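PDB 6LIR: TCR alpha chain from Gallus gallus, which pairs with the TCR beta chain to form the chicken alpha-beta T-cell receptor, which probably recognises antigen presented by MHC molecules. Local coordinates for residues V2-S7 / T101-S106; G15-C20 / S69-L74; R34-R39 / D81-Y86. All blocks are in the same frame, centred on the assembly; numbering follows the deposited sequence.

How the contacts relate
All three contacts lie in the N-terminal immunoglobulin V domain. Contact 1 and contact 3 belong to the five-stranded sheet, where strands 97-108 and 84-90 run side by side; contact 2 belongs to the facing four-stranded sheet. Along the chain the segments of contact 1 enclose those of the other two, while contacts 2 and 3 alternate, so that neither closes before the other opens. The centre of contact 1 is about 10 Å from that of contact 2 and about 11 Å from that of contact 3; contacts 2 and 3 are about 15 Å apart. Tyr85 of contact 3 packs on Ile18, Leu72 and Leu74 of contact 2, helping to weld the two sheets into one sandwich.

Contact 1. Residues V2-S7 / T101-S106; sequences VQQEPS and TGTRLS
Val2 begins the run along strand 97-108 with its side chain turned into the sandwich, where it meets Cys20 and Cys87. At Gln4 CB points toward the second segment and the side chain crosses Thr103 obliquely: CG stands anti to the carbonyl carbon (chi1 -64°), the chain beyond it is extended, and OE1 accepts a weak bond from Gly102 N at 3.0 Å. The same amide reaches further, OE1 taking Cys87 N and NE2 giving to Tyr85 O. Gln4 N also shares water 1 with Thr101 OG1, which lies 2.7 Å from that water. Next, Glu5 O receives the hydroxyl of Thr103 along a lone pair, with OG1 only 2.5 Å away. Water 2 closes a small ring here, accepting from Glu5 N and donating to Thr103 OG1 at 2.7 Å, so the hydroxyl gives to a carbonyl and takes from a water. Pro6 O is held by Arg104 N at 2.9 Å, a nearly straight bond (167° at the hydrogen) arriving from above the carbonyl plane. Ser7 then pairs with Arg104 as a parallel bridge, while the extended arginine leads away to a salt bridge with Glu170 of the TCR beta chain. An alanine at Gln4 would remove the amide and would probably leave Gly102 N and Cys87 N without that acceptor, while Tyr85 O would lose one donor. Gly102 belongs to the Phe-Gly-X-Gly motif of the J segment, and the chemistry implies an edge joined by side-chain amide, hydroxyl and water where the regular parallel ladder has yet to begin.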
loop_
_atom_site.group_PDB
_atom_site.type_symbol
_atom_site.label_atom_id
_atom_site.label_comp_id
_atom_site.label_asym_id
_atom_site.label_seq_id
_atom_site.Cartn_x
_atom_site.Cartn_y
_atom_site.Cartn_z
ATOM N N VAL A 2 8.777 -19.424 9.715
ATOM C CA VAL A 2 8.971 -18.188 10.461
ATOM C C VAL A 2 7.603 -17.541 10.614
ATOM O O VAL A 2 7.044 -17.010 9.648
ATOM C CB VAL A 2 9.966 -17.251 9.762
ATOM C CG1 VAL A 2 10.205 -16.023 10.605
ATOM C CG2 VAL A 2 11.280 -17.977 9.508
ATOM N N GLN A 3 7.056 -17.595 11.826
ATOM C CA GLN A 3 5.670 -17.224 12.080
ATOM C C GLN A 3 5.559 -15.831 12.684
ATOM O O GLN A 3 6.342 -15.452 13.561
ATOM C CB GLN A 3 4.998 -18.239 13.004
ATOM C CG GLN A 3 4.976 -19.647 12.443
ATOM C CD GLN A 3 4.880 -20.696 13.528
ATOM O OE1 GLN A 3 5.869 -21.010 14.190
ATOM N NE2 GLN A 3 3.685 -21.245 13.717
ATOM N N GLN A 4 4.563 -15.083 12.216
ATOM C CA GLN A 4 4.245 -13.752 12.710
ATOM C C GLN A 4 2.734 -13.622 12.808
ATOM O O GLN A 4 1.994 -14.262 12.056
ATOM C CB GLN A 4 4.787 -12.643 11.796
ATOM C CG GLN A 4 6.297 -12.581 11.675
ATOM C CD GLN A 4 6.748 -11.404 10.830
ATOM O OE1 GLN A 4 7.278 -11.581 9.732
ATOM N NE2 GLN A 4 6.529 -10.193 11.335
ATOM N N GLU A 5 2.277 -12.788 13.733
ATOM C CA GLU A 5 0.852 -12.520 13.802
ATOM C C GLU A 5 0.439 -11.727 12.563
ATOM O O GLU A 5 1.160 -10.820 12.140
ATOM C CB GLU A 5 0.510 -11.730 15.063
ATOM C CG GLU A 5 0.725 -12.497 16.356
ATOM C CD GLU A 5 -0.075 -13.784 16.407
ATOM O OE1 GLU A 5 -1.294 -13.715 16.671
ATOM O OE2 GLU A 5 0.514 -14.863 16.186
ATOM N N PRO A 6 -0.692 -12.071 11.939
ATOM C CA PRO A 6 -1.068 -11.394 10.685
ATOM C C PRO A 6 -1.235 -9.890 10.826
ATOM O O PRO A 6 -0.896 -9.143 9.898
ATOM C CB PRO A 6 -2.383 -12.088 10.296
ATOM C CG PRO A 6 -2.897 -12.684 11.569
ATOM C CD PRO A 6 -1.683 -13.081 12.347
ATOM N N SER A 7 -1.768 -9.417 11.950
ATOM C CA SER A 7 -2.022 -7.994 12.100
ATOM C C SER A 7 -1.836 -7.575 13.549
ATOM O O SER A 7 -1.896 -8.392 14.473
ATOM C CB SER A 7 -3.429 -7.626 11.617
ATOM O OG SER A 7 -4.408 -8.410 12.269
ATOM N N THR A 101 5.883 -14.249 7.716
ATOM C CA THR A 101 4.668 -13.964 6.967
ATOM C C THR A 101 4.274 -12.492 7.023
ATOM O O THR A 101 3.395 -12.075 6.264
ATOM C CB THR A 101 3.524 -14.833 7.481
ATOM O OG1 THR A 101 3.582 -14.897 8.909
ATOM C CG2 THR A 101 3.634 -16.240 6.907
ATOM N N GLY A 102 4.881 -11.703 7.907
ATOM C CA GLY A 102 4.593 -10.287 7.980
ATOM C C GLY A 102 3.452 -9.939 8.910
ATOM O O GLY A 102 2.429 -10.631 8.938
ATOM N N THR A 103 3.629 -8.881 9.697
ATOM C CA THR A 103 2.600 -8.383 10.599
ATOM C C THR A 103 2.179 -6.994 10.140
ATOM O O THR A 103 3.016 -6.089 10.037
ATOM C CB THR A 103 3.103 -8.357 12.043
ATOM O OG1 THR A 103 3.317 -9.705 12.485
ATOM C CG2 THR A 103 2.073 -7.691 12.956
ATOM N N ARG A 104 0.888 -6.827 9.870
ATOM C CA ARG A 104 0.358 -5.569 9.349
ATOM C C ARG A 104 -0.010 -4.682 10.531
ATOM O O ARG A 104 -0.994 -4.945 11.227
ATOM C CB ARG A 104 -0.858 -5.796 8.454
ATOM C CG ARG A 104 -1.404 -4.496 7.942
ATOM C CD ARG A 104 -2.412 -4.607 6.807
ATOM N NE ARG A 104 -3.002 -3.326 6.635
ATOM C CZ ARG A 104 -2.528 -2.356 5.851
ATOM N NH1 ARG A 104 -3.092 -1.157 5.743
ATOM N NH2 ARG A 104 -1.450 -2.589 5.114
ATOM N N LEU A 105 0.784 -3.641 10.768
ATOM C CA LEU A 105 0.558 -2.757 11.903
ATOM C C LEU A 105 -0.350 -1.602 11.498
ATOM O O LEU A 105 -0.121 -0.945 10.478
ATOM C CB LEU A 105 1.873 -2.209 12.462
ATOM C CG LEU A 105 1.688 -1.168 13.579
ATOM C CD1 LEU A 105 0.942 -1.776 14.760
ATOM C CD2 LEU A 105 3.013 -0.560 14.024
ATOM N N SER A 106 -1.373 -1.365 12.308
ATOM C CA SER A 106 -2.290 -0.248 12.154
ATOM C C SER A 106 -2.112 0.663 13.360
ATOM O O SER A 106 -2.055 0.181 14.495
ATOM C CB SER A 106 -3.741 -0.727 12.058
ATOM O OG SER A 106 -4.118 -0.948 10.711
HETATM O O HOH W 1 2.728 -17.072 10.340
HETATM O O HOH W 2 3.826 -10.854 14.897
#

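Contact 2. Residues G15-C20 / S69-L74; sequences GINITC and SSALWL
Six main-chain bonds join strands 16-20 and 69-74 as an antiparallel ladder. Ile18 and Leu72 form its tightest rung: Ile18 N to Leu72 O and Leu72 N to Ile18 O are both 2.8 Å. Ile16 and Leu74 make a second reciprocal pair, with Leu74 N 3.0 Å from Ile16 O. At Cys20 and Ser70 the ladder is lopsided, since Ser70 N to Cys20 O is good at 2.9 Å but the return bond to Ser70 O is weak. On the outer face Trp73, with CG anti to its backbone N (chi1 170°), folds its six-membered ring back over the partner strand. Ile16 N lies over one face of the indole, CH2 comes 3.4 Å from Gly15 C, and Asn17 CB sits at the ring edge. A side-chain carbon at Gly15 would collide with this ring. Asn17, also anti, lays its amide alongside Ala71 CB, OD1 being 3.5 Å from that methyl. On the inner face Ile18 crosses Leu74 obliquely, their CD1 methyls 3.9 Å apart. Further out, Trp32 packs on Ile18 and Leu72 and gives its NE1 hydrogen bond to Ser70 OG, Tyr85 covers Ile18 and Leu74, and Cys20 is joined to Cys87 by the disulfide between the sheets. The chemistry is thus divided: greasy branches and a disulfide inward, a tryptophan lying on peptide groups outward, and a ladder of six backbone bonds, one of them weak, between them.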
loop_
_atom_site.group_PDB
_atom_site.type_symbol
_atom_site.label_atom_id
_atom_site.label_comp_id
_atom_site.label_asym_id
_atom_site.label_seq_id
_atom_site.Cartn_x
_atom_site.Cartn_y
_atom_site.Cartn_z
ATOM N N GLY A 15 3.168 2.230 22.730
ATOM C CA GLY A 15 4.092 1.242 22.203
ATOM C C GLY A 15 3.433 -0.098 21.931
ATOM O O GLY A 15 2.422 -0.464 22.532
ATOM N N ILE A 16 4.033 -0.854 21.010
ATOM C CA ILE A 16 3.504 -2.169 20.663
ATOM C C ILE A 16 4.652 -3.104 20.304
ATOM O O ILE A 16 5.656 -2.700 19.706
ATOM C CB ILE A 16 2.473 -2.088 19.516
ATOM C CG1 ILE A 16 1.771 -3.441 19.344
ATOM C CG2 ILE A 16 3.133 -1.627 18.219
ATOM C CD1 ILE A 16 0.597 -3.418 18.397
ATOM N N ASN A 17 4.475 -4.367 20.673
ATOM C CA ASN A 17 5.439 -5.432 20.455
ATOM C C ASN A 17 5.016 -6.270 19.254
ATOM O O ASN A 17 3.858 -6.690 19.160
ATOM C CB ASN A 17 5.545 -6.308 21.703
ATOM C CG ASN A 17 6.827 -7.112 21.746
ATOM O OD1 ASN A 17 7.912 -6.588 21.490
ATOM N ND2 ASN A 17 6.708 -8.392 22.068
ATOM N N ILE A 18 5.950 -6.524 18.345
ATOM C CA ILE A 18 5.689 -7.364 17.181
ATOM C C ILE A 18 6.595 -8.584 17.307
ATOM O O ILE A 18 7.826 -8.458 17.296
ATOM C CB ILE A 18 5.930 -6.619 15.861
ATOM C CG1 ILE A 18 5.095 -5.335 15.814
ATOM C CG2 ILE A 18 5.577 -7.502 14.667
ATOM C CD1 ILE A 18 5.188 -4.605 14.492
ATOM N N THR A 19 5.987 -9.757 17.474
ATOM C CA THR A 19 6.721 -10.989 17.725
ATOM C C THR A 19 7.100 -11.697 16.430
ATOM O O THR A 19 6.537 -11.450 15.362
ATOM C CB THR A 19 5.904 -11.945 18.599
ATOM O OG1 THR A 19 4.706 -12.317 17.908
ATOM C CG2 THR A 19 5.541 -11.294 19.929
ATOM N N CYS A 20 8.026 -12.640 16.559
ATOM C CA CYS A 20 8.465 -13.473 15.446
ATOM C C CYS A 20 8.991 -14.765 16.049
ATOM O O CYS A 20 9.897 -14.730 16.884
ATOM C CB CYS A 20 9.540 -12.774 14.607
ATOM S SG CYS A 20 10.274 -13.790 13.299
ATOM N N SER A 69 13.532 -17.015 18.447
ATOM C CA SER A 69 12.449 -16.041 18.397
ATOM C C SER A 69 13.042 -14.659 18.618
ATOM O O SER A 69 14.152 -14.519 19.143
ATOM C CB SER A 69 11.363 -16.325 19.438
ATOM O OG SER A 69 11.881 -16.182 20.745
ATOM N N SER A 70 12.280 -13.641 18.228
ATOM C CA SER A 70 12.669 -12.264 18.479
ATOM C C SER A 70 11.412 -11.410 18.570
ATOM O O SER A 70 10.302 -11.858 18.270
ATOM C CB SER A 70 13.614 -11.742 17.391
ATOM O OG SER A 70 12.895 -11.386 16.221
ATOM N N ALA A 71 11.603 -10.163 18.984
ATOM C CA ALA A 71 10.493 -9.242 19.172
ATOM C C ALA A 71 10.963 -7.840 18.833
ATOM O O ALA A 71 12.015 -7.402 19.307
ATOM C CB ALA A 71 9.956 -9.284 20.609
ATOM N N LEU A 72 10.177 -7.149 18.014
ATOM C CA LEU A 72 10.431 -5.766 17.650
ATOM C C LEU A 72 9.487 -4.877 18.448
ATOM O O LEU A 72 8.264 -4.949 18.278
ATOM C CB LEU A 72 10.232 -5.545 16.152
ATOM C CG LEU A 72 10.546 -4.124 15.687
ATOM C CD1 LEU A 72 12.032 -3.831 15.843
ATOM C CD2 LEU A 72 10.097 -3.903 14.249
ATOM N N TRP A 73 10.051 -4.051 19.318
ATOM C CA TRP A 73 9.274 -3.136 20.142
ATOM C C TRP A 73 9.345 -1.754 19.515
ATOM O O TRP A 73 10.439 -1.219 19.317
ATOM C CB TRP A 73 9.802 -3.099 21.577
ATOM C CG TRP A 73 9.191 -2.004 22.429
ATOM C CD1 TRP A 73 9.797 -0.852 22.841
ATOM C CD2 TRP A 73 7.864 -1.974 22.972
ATOM N NE1 TRP A 73 8.928 -0.105 23.608
ATOM C CE2 TRP A 73 7.736 -0.773 23.704
ATOM C CE3 TRP A 73 6.772 -2.846 22.912
ATOM C CZ2 TRP A 73 6.561 -0.424 24.370
ATOM C CZ3 TRP A 73 5.604 -2.498 23.578
ATOM C CH2 TRP A 73 5.509 -1.298 24.294
ATOM N N LEU A 74 8.190 -1.198 19.170
ATOM C CA LEU A 74 8.089 0.178 18.700
ATOM C C LEU A 74 7.693 1.046 19.889
ATOM O O LEU A 74 6.608 0.876 20.445
ATOM C CB LEU A 74 7.061 0.297 17.574
ATOM C CG LEU A 74 7.424 -0.263 16.193
ATOM C CD1 LEU A 74 7.291 -1.774 16.155
ATOM C CD2 LEU A 74 6.545 0.373 15.126
#

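Contact 3. Residues R34-R39 / D81-Y86; sequences RQLPGR and DAAVYY
Arg34 carries this contact. Its CG takes the crowded position between the backbone N and the carbonyl carbon (chi1 80°), and from there the chain runs fully extended to NE, side by side with Tyr85 and pointing the same way. CB rests over one face of the tyrosine ring as a CH-pi contact, 3.9 Å from the centroid and offset toward the rim. At the far end NH1 makes two bonds, both close to the guanidinium plane: one to Tyr85 OH at 3.1 Å, and a salt bridge to Asp81 OD1 at 2.8 Å. The carboxylate lies nearly coplanar with the guanidinium and offers OD1 through its anti lone pair, while OD2 is taken by Arg78 N. Tyr85, with CG anti to the carbonyl carbon (chi1 -73°), sends its own hydroxyl proton to Asp81 O at 2.7 Å along a lone pair. The Tyr85 hydroxyl thus donates to the Asp81 carbonyl and accepts from Arg34, two bonds that tie down the end of the ring; the nearby positive charge would probably polarise the O-H further. Beside this network the strands pair through Gln35 N to Val84 O at 2.8 Å and a longer return bond from Val84 N to Gln35 O. Gln35 is extended on the other face, with its amide plane only 4° from the Tyr86 ring and lying at the ring's edge, next to Phe87 of the TCR beta chain. Leu36, the first residue of a type II beta turn that ends at Arg39, brings CD2 to 3.8 Å from Ala83 CB. A tyrosine hydroxyl bonded to the backbone four residues earlier, just ahead of its strand, is the tyrosine corner of immunoglobulin V domains, here braced by an arginine-aspartate salt bridge.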
loop_
_atom_site.group_PDB
_atom_site.type_symbol
_atom_site.label_atom_id
_atom_site.label_comp_id
_atom_site.label_asym_id
_atom_site.label_seq_id
_atom_site.Cartn_x
_atom_site.Cartn_y
_atom_site.Cartn_z
ATOM N N ARG A 34 10.285 -3.326 7.102
ATOM C CA ARG A 34 8.919 -2.840 7.075
ATOM C C ARG A 34 8.593 -2.367 5.669
ATOM O O ARG A 34 9.434 -1.773 4.985
ATOM C CB ARG A 34 8.679 -1.737 8.120
ATOM C CG ARG A 34 9.147 -0.347 7.757
ATOM C CD ARG A 34 8.634 0.638 8.794
ATOM N NE ARG A 34 9.262 1.948 8.675
ATOM C CZ ARG A 34 9.020 2.965 9.496
ATOM N NH1 ARG A 34 8.165 2.820 10.504
ATOM N NH2 ARG A 34 9.638 4.122 9.315
ATOM N N GLN A 35 7.387 -2.678 5.231
ATOM C CA GLN A 35 6.927 -2.350 3.890
ATOM C C GLN A 35 5.789 -1.347 4.025
ATOM O O GLN A 35 4.673 -1.704 4.418
ATOM C CB GLN A 35 6.484 -3.584 3.116
ATOM C CG GLN A 35 5.920 -3.222 1.752
ATOM C CD GLN A 35 5.045 -4.302 1.155
ATOM O OE1 GLN A 35 4.207 -4.024 0.300
ATOM N NE2 GLN A 35 5.244 -5.544 1.588
ATOM N N LEU A 36 6.093 -0.100 3.746
ATOM C CA LEU A 36 5.128 0.982 3.727
ATOM C C LEU A 36 4.291 0.919 2.448
ATOM O O LEU A 36 4.750 0.400 1.426
ATOM C CB LEU A 36 5.852 2.321 3.808
ATOM C CG LEU A 36 6.599 2.628 5.107
ATOM C CD1 LEU A 36 7.643 3.704 4.862
ATOM C CD2 LEU A 36 5.636 3.066 6.210
ATOM N N PRO A 37 3.049 1.401 2.495
ATOM C CA PRO A 37 2.203 1.398 1.295
ATOM C C PRO A 37 2.880 2.104 0.129
ATOM O O PRO A 37 3.461 3.183 0.280
ATOM C CB PRO A 37 0.941 2.141 1.754
ATOM C CG PRO A 37 0.888 1.904 3.221
ATOM C CD PRO A 37 2.320 1.886 3.682
ATOM N N GLY A 38 2.837 1.452 -1.030
ATOM C CA GLY A 38 3.471 1.924 -2.246
ATOM C C GLY A 38 4.979 1.895 -2.197
ATOM O O GLY A 38 5.630 2.745 -2.813
ATOM N N ARG A 39 5.553 0.912 -1.507
ATOM C CA ARG A 39 6.994 0.788 -1.356
ATOM C C ARG A 39 7.324 -0.680 -1.128
ATOM O O ARG A 39 6.443 -1.504 -0.869
ATOM C CB ARG A 39 7.533 1.678 -0.225
ATOM C CG ARG A 39 7.640 3.156 -0.610
ATOM C CD ARG A 39 8.866 3.837 -0.029
ATOM N NE ARG A 39 10.075 3.579 -0.811
ATOM C CZ ARG A 39 10.404 4.218 -1.932
ATOM N NH1 ARG A 39 9.615 5.164 -2.424
ATOM N NH2 ARG A 39 11.530 3.908 -2.563
ATOM N N ASP A 81 4.104 5.045 10.943
ATOM C CA ASP A 81 4.682 3.741 11.240
ATOM C C ASP A 81 3.746 2.590 10.899
ATOM O O ASP A 81 4.112 1.427 11.107
ATOM C CB ASP A 81 5.072 3.666 12.720
ATOM C CG ASP A 81 6.150 4.662 13.082
ATOM O OD1 ASP A 81 7.150 4.746 12.337
ATOM O OD2 ASP A 81 5.995 5.371 14.098
ATOM N N ALA A 82 2.561 2.883 10.372
ATOM C CA ALA A 82 1.656 1.842 9.904
ATOM C C ALA A 82 2.246 1.183 8.664
ATOM O O ALA A 82 2.407 1.829 7.624
ATOM C CB ALA A 82 0.279 2.430 9.603
ATOM N N ALA A 83 2.577 -0.097 8.776
ATOM C CA ALA A 83 3.201 -0.823 7.680
ATOM C C ALA A 83 3.102 -2.310 7.981
ATOM O O ALA A 83 2.603 -2.723 9.031
ATOM C CB ALA A 83 4.663 -0.403 7.486
ATOM N N VAL A 84 3.611 -3.109 7.054
ATOM C CA VAL A 84 3.730 -4.544 7.242
ATOM C C VAL A 84 5.166 -4.804 7.661
ATOM O O VAL A 84 6.106 -4.468 6.930
ATOM C CB VAL A 84 3.367 -5.319 5.966
ATOM C CG1 VAL A 84 3.600 -6.813 6.171
ATOM C CG2 VAL A 84 1.920 -5.048 5.578
ATOM N N TYR A 85 5.336 -5.359 8.853
ATOM C CA TYR A 85 6.649 -5.579 9.439
ATOM C C TYR A 85 7.049 -7.038 9.268
ATOM O O TYR A 85 6.307 -7.942 9.664
ATOM C CB TYR A 85 6.649 -5.183 10.915
ATOM C CG TYR A 85 6.609 -3.685 11.121
ATOM C CD1 TYR A 85 5.417 -2.977 11.009
ATOM C CD2 TYR A 85 7.764 -2.979 11.420
ATOM C CE1 TYR A 85 5.380 -1.605 11.191
ATOM C CE2 TYR A 85 7.739 -1.613 11.605
ATOM C CZ TYR A 85 6.545 -0.931 11.490
ATOM O OH TYR A 85 6.533 0.428 11.677
ATOM N N TYR A 86 8.217 -7.257 8.668
ATOM C CA TYR A 86 8.725 -8.585 8.362
ATOM C C TYR A 86 9.960 -8.882 9.199
ATOM O O TYR A 86 10.872 -8.055 9.292
ATOM C CB TYR A 86 9.109 -8.709 6.882
ATOM C CG TYR A 86 7.957 -8.795 5.908
ATOM C CD1 TYR A 86 7.303 -10.000 5.676
ATOM C CD2 TYR A 86 7.546 -7.675 5.193
ATOM C CE1 TYR A 86 6.261 -10.086 4.777
ATOM C CE2 TYR A 86 6.503 -7.751 4.291
ATOM C CZ TYR A 86 5.863 -8.957 4.087
ATOM O OH TYR A 86 4.823 -9.035 3.190
#